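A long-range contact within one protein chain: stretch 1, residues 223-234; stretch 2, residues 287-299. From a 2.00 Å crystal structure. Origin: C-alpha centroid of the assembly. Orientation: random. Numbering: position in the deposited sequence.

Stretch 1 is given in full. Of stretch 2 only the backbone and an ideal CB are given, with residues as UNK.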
# COMPACT_ATOMS: atom_id res chain seq x y z
N GLY A 223 -6.74 11.67 23.36
CA GLY A 223 -6.99 13.05 23.03
C GLY A 223 -6.28 13.59 21.81
O GLY A 223 -6.04 14.79 21.70
N VAL A 224 -5.98 12.70 20.88
CA VAL A 224 -5.33 13.11 19.64
C VAL A 224 -6.07 14.26 18.96
O VAL A 224 -7.31 14.26 18.86
CB VAL A 224 -5.23 11.84 18.74
CG1 VAL A 224 -5.13 12.19 17.33
CG2 VAL A 224 -4.08 10.99 19.25
N ASN A 225 -5.32 15.27 18.55
CA ASN A 225 -5.87 16.45 17.85
C ASN A 225 -5.10 16.75 16.55
O ASN A 225 -5.42 17.71 15.87
CB ASN A 225 -5.92 17.69 18.75
CG ASN A 225 -4.68 17.87 19.56
OD1 ASN A 225 -3.54 17.87 19.02
ND2 ASN A 225 -4.86 18.05 20.90
N GLU A 226 -4.11 15.94 16.21
CA GLU A 226 -3.42 16.01 14.91
C GLU A 226 -3.22 14.55 14.48
O GLU A 226 -3.25 13.65 15.32
CB GLU A 226 -2.07 16.75 14.93
CG GLU A 226 -2.11 18.22 15.30
CD GLU A 226 -2.67 19.19 14.26
OE1 GLU A 226 -2.75 18.92 13.04
OE2 GLU A 226 -2.95 20.31 14.69
N PHE A 227 -2.98 14.31 13.19
CA PHE A 227 -2.88 12.92 12.70
C PHE A 227 -1.95 12.76 11.47
O PHE A 227 -1.99 13.50 10.48
CB PHE A 227 -4.29 12.39 12.42
CG PHE A 227 -4.41 10.89 12.42
CD1 PHE A 227 -4.00 10.13 11.32
CD2 PHE A 227 -4.99 10.23 13.48
CE1 PHE A 227 -4.12 8.75 11.32
CE2 PHE A 227 -5.13 8.87 13.48
CZ PHE A 227 -4.68 8.11 12.43
N VAL A 228 -1.09 11.75 11.56
CA VAL A 228 -0.20 11.36 10.48
C VAL A 228 -0.60 9.93 10.06
O VAL A 228 -0.41 8.98 10.83
CB VAL A 228 1.25 11.39 10.90
CG1 VAL A 228 2.14 10.94 9.76
CG2 VAL A 228 1.63 12.79 11.39
N LEU A 229 -1.21 9.81 8.89
CA LEU A 229 -1.60 8.52 8.31
C LEU A 229 -0.51 8.09 7.28
O LEU A 229 -0.37 8.70 6.22
CB LEU A 229 -2.96 8.66 7.64
CG LEU A 229 -3.57 7.48 6.88
CD1 LEU A 229 -3.98 6.38 7.78
CD2 LEU A 229 -4.81 7.99 6.02
N ASP A 230 0.24 7.04 7.62
CA ASP A 230 1.36 6.58 6.82
C ASP A 230 0.88 5.49 5.84
O ASP A 230 0.65 4.35 6.22
CB ASP A 230 2.47 6.10 7.80
CG ASP A 230 3.79 5.82 7.14
OD1 ASP A 230 3.83 5.70 5.90
OD2 ASP A 230 4.81 5.74 7.86
N LEU A 231 0.66 5.89 4.58
CA LEU A 231 0.23 5.00 3.51
C LEU A 231 1.37 4.77 2.50
O LEU A 231 1.17 4.38 1.35
CB LEU A 231 -0.93 5.67 2.79
CG LEU A 231 -2.18 6.00 3.59
CD1 LEU A 231 -3.31 6.67 2.69
CD2 LEU A 231 -2.70 4.75 4.33
N ARG A 232 2.59 4.97 2.93
CA ARG A 232 3.67 4.95 1.95
C ARG A 232 3.85 3.70 1.09
O ARG A 232 4.38 3.82 -0.03
CB ARG A 232 5.01 5.32 2.62
CG ARG A 232 5.67 4.22 3.41
CD ARG A 232 6.95 4.74 4.02
NE ARG A 232 6.69 5.56 5.19
CZ ARG A 232 7.60 6.26 5.87
NH1 ARG A 232 8.86 6.36 5.44
NH2 ARG A 232 7.22 6.95 6.95
N TYR A 233 3.52 2.54 1.62
CA TYR A 233 3.67 1.31 0.90
C TYR A 233 2.32 0.66 0.70
O TYR A 233 2.27 -0.51 0.35
CB TYR A 233 4.61 0.32 1.66
CG TYR A 233 5.98 0.81 1.95
CD1 TYR A 233 6.69 1.58 1.00
CD2 TYR A 233 6.67 0.41 3.14
CE1 TYR A 233 7.92 2.04 1.29
CE2 TYR A 233 7.95 0.84 3.39
CZ TYR A 233 8.56 1.66 2.46
OH TYR A 233 9.82 2.14 2.73
N ASN A 234 1.25 1.42 0.85
CA ASN A 234 -0.12 0.88 0.73
C ASN A 234 -0.64 0.84 -0.73
O ASN A 234 -0.94 1.87 -1.34
CB ASN A 234 -1.05 1.70 1.62
CG ASN A 234 -2.40 1.04 1.81
OD1 ASN A 234 -2.98 0.52 0.85
ND2 ASN A 234 -2.94 1.11 3.05
N UNK A 287 -14.68 8.48 16.13
CA UNK A 287 -14.42 9.55 15.18
C UNK A 287 -13.53 10.55 15.92
O UNK A 287 -13.80 10.87 17.12
CB UNK A 287 -15.71 10.19 14.67
N UNK A 288 -12.50 11.07 15.24
CA UNK A 288 -11.52 11.93 15.94
C UNK A 288 -11.75 13.43 15.76
O UNK A 288 -11.08 14.26 16.40
CB UNK A 288 -10.11 11.59 15.45
N UNK A 289 -12.76 13.78 14.96
CA UNK A 289 -13.11 15.14 14.72
C UNK A 289 -11.93 15.99 14.34
O UNK A 289 -11.74 17.06 14.91
CB UNK A 289 -13.80 15.72 15.96
N UNK A 290 -11.14 15.53 13.37
CA UNK A 290 -9.98 16.29 12.95
C UNK A 290 -10.31 17.26 11.83
O UNK A 290 -11.20 17.02 11.06
CB UNK A 290 -8.86 15.34 12.51
N UNK A 291 -9.49 18.30 11.70
CA UNK A 291 -9.63 19.33 10.62
C UNK A 291 -8.51 19.26 9.55
O UNK A 291 -8.66 19.76 8.45
CB UNK A 291 -9.63 20.73 11.24
N UNK A 292 -7.39 18.63 9.91
CA UNK A 292 -6.21 18.44 9.09
C UNK A 292 -5.69 17.01 9.29
O UNK A 292 -5.79 16.45 10.39
CB UNK A 292 -5.14 19.47 9.44
N UNK A 293 -5.19 16.41 8.21
CA UNK A 293 -4.56 15.09 8.26
C UNK A 293 -3.29 15.16 7.36
O UNK A 293 -3.30 15.82 6.35
CB UNK A 293 -5.53 14.00 7.80
N UNK A 294 -2.18 14.62 7.84
CA UNK A 294 -0.91 14.51 7.08
C UNK A 294 -0.86 13.04 6.62
O UNK A 294 -1.03 12.10 7.44
CB UNK A 294 0.31 14.89 7.92
N UNK A 295 -0.70 12.86 5.32
CA UNK A 295 -0.68 11.56 4.67
C UNK A 295 0.69 11.37 4.02
O UNK A 295 1.16 12.23 3.25
CB UNK A 295 -1.80 11.44 3.64
N UNK A 296 1.39 10.33 4.46
CA UNK A 296 2.72 9.98 3.93
C UNK A 296 2.59 9.03 2.73
O UNK A 296 1.96 7.97 2.84
CB UNK A 296 3.58 9.34 5.02
N UNK A 297 3.19 9.43 1.61
CA UNK A 297 3.01 8.75 0.31
C UNK A 297 4.28 8.44 -0.46
O UNK A 297 5.29 9.03 -0.19
CB UNK A 297 2.11 9.61 -0.58
N UNK A 298 4.22 7.42 -1.33
CA UNK A 298 5.27 7.16 -2.30
C UNK A 298 4.56 6.72 -3.57
O UNK A 298 3.31 6.68 -3.62
CB UNK A 298 6.27 6.11 -1.81
N UNK A 299 5.35 6.43 -4.59
CA UNK A 299 4.83 5.88 -5.83
C UNK A 299 4.06 4.58 -5.57
O UNK A 299 3.26 4.19 -6.38
CB UNK A 299 5.97 5.64 -6.82

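Position 287 has nothing of stretch 1 within reach of its ideal CB, so this contact sets no preference. It is Asn287, whose OD1 accepts a hydrogen bond from N of position 289 (2.8 Å).

At 288 the CA-to-CB bond points toward stretch 1, and the apolar groups of Val224 and Phe227 lie ahead. A branched or long apolar side chain would suit. The residue is Leu288. Its CD1 lies 3.8 Å from Phe227 CD2 and 4.2 Å from Val224 CG1. Its backbone O shares water 1 with Val224 O.

Position 289 has positive phi (50°) and psi 50°. Glycine, asparagine or aspartate tolerate this well. It is Asn289, turned sideways and out of contact.

The CB of 290 points toward stretch 1 and is 5.4 Å from Phe227 CB. The gap calls for an apolar chain such as leucine, isoleucine or methionine. Leu290 fills it: CD1 is 3.6 Å from Phe227 CB.

Position 291 points sideways, and many residues would do. It is Ser291; its N donates to water 2, which also donates to Asn225 O.

At 292 the strand begins. The ideal CB is 4.4 Å from Glu226 OE1, so a small or polar residue fits easily. It is Thr292. Water 4 links Thr292 O, Glu226 OE1 and Phe227 N.

Position 293 points sideways, close to Phe227 and Leu229. A beta-branched apolar residue would suit the strand. Val293 places CG2 4.2 Å from Phe227 CD1 and 4.4 Å from Leu229 CB.

Position 294 pairs in parallel with Val228, on the same face. Its N bonds to Phe227 O (2.9 Å), and its O accepts from Leu229 N (2.7 Å). Apolar or aromatic residues fit beside Val228, and Glu226 offers a carboxylate nearby. Tyr294 meets Glu226 OE1 with its ring edge (CE1, 3.9 Å), and water 3 joins its OH to OE1.

Position 295 pairs with Leu229 on the other face, where Leu231 also reaches. Valine or isoleucine would suit. Val295 sets CG1 3.7 Å from Leu231 CD1.

Position 296 shares a face with Val228 and Asp230. Its N bonds to Leu229 O (3.0 Å). The Asp230-Arg232 salt bridge is nearby, but Val228 favours an apolar chain. Leu296 puts CD1 3.7 Å from Val228 CG1 and 3.7 Å from Arg232 NH2.

Position 297 points away and is little constrained. It is Thr297.

At 298 the ideal CB is 3.5 Å from Arg232 O, an acceptor that serine or threonine can reach. Thr298 OG1 donates to Arg232 O at a very short 2.4 Å.

Position 299 points away, so many side chains would do. It is Asn299.

Stretch 2 (287-299) NLNLSTVYVLTTN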
# COMPACT_ATOMS: atom_id res chain seq x y z
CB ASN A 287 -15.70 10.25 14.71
CG ASN A 287 -15.38 11.56 14.01
OD1 ASN A 287 -15.29 12.60 14.65
ND2 ASN A 287 -15.08 11.49 12.73
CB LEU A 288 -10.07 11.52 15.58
CG LEU A 288 -9.66 10.07 15.90
CD1 LEU A 288 -8.14 9.88 15.62
CD2 LEU A 288 -9.96 9.62 17.34
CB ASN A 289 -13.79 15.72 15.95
CG ASN A 289 -14.41 17.10 15.71
OD1 ASN A 289 -14.86 17.45 14.63
ND2 ASN A 289 -14.42 17.86 16.73
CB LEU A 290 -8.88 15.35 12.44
CG LEU A 290 -8.28 14.29 13.36
CD1 LEU A 290 -7.77 13.18 12.43
CD2 LEU A 290 -7.19 14.89 14.30
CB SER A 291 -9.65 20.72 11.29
OG SER A 291 -8.42 20.93 12.04
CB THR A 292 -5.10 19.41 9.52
OG1 THR A 292 -5.58 20.75 9.44
CG2 THR A 292 -3.85 19.29 8.59
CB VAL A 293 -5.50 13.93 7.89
CG1 VAL A 293 -6.07 14.10 6.44
CG2 VAL A 293 -4.80 12.62 8.05
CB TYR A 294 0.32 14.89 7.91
CG TYR A 294 0.25 16.33 8.40
CD1 TYR A 294 -0.54 16.67 9.48
CD2 TYR A 294 0.91 17.36 7.72
CE1 TYR A 294 -0.63 18.00 9.91
CE2 TYR A 294 0.79 18.69 8.13
CZ TYR A 294 0.01 19.00 9.21
OH TYR A 294 -0.14 20.30 9.65
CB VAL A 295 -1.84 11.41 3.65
CG1 VAL A 295 -1.80 9.99 2.96
CG2 VAL A 295 -3.20 11.62 4.34
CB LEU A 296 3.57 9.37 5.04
CG LEU A 296 3.60 10.09 6.39
CD1 LEU A 296 4.59 9.45 7.38
CD2 LEU A 296 3.95 11.57 6.19
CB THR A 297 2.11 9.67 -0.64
OG1 THR A 297 2.78 10.91 -0.95
CG2 THR A 297 0.79 10.00 0.01
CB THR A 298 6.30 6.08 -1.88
OG1 THR A 298 5.68 4.79 -1.83
CG2 THR A 298 7.01 6.45 -0.54
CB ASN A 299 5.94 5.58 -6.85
CG ASN A 299 6.71 6.82 -7.36
OD1 ASN A 299 7.68 6.60 -8.09
ND2 ASN A 299 6.32 8.09 -7.00
O HOH W 1 -9.49 16.29 17.64
O HOH W 2 -6.76 18.75 13.05
O HOH W 3 -1.70 20.94 11.63
O HOH W 4 -3.33 16.56 11.63
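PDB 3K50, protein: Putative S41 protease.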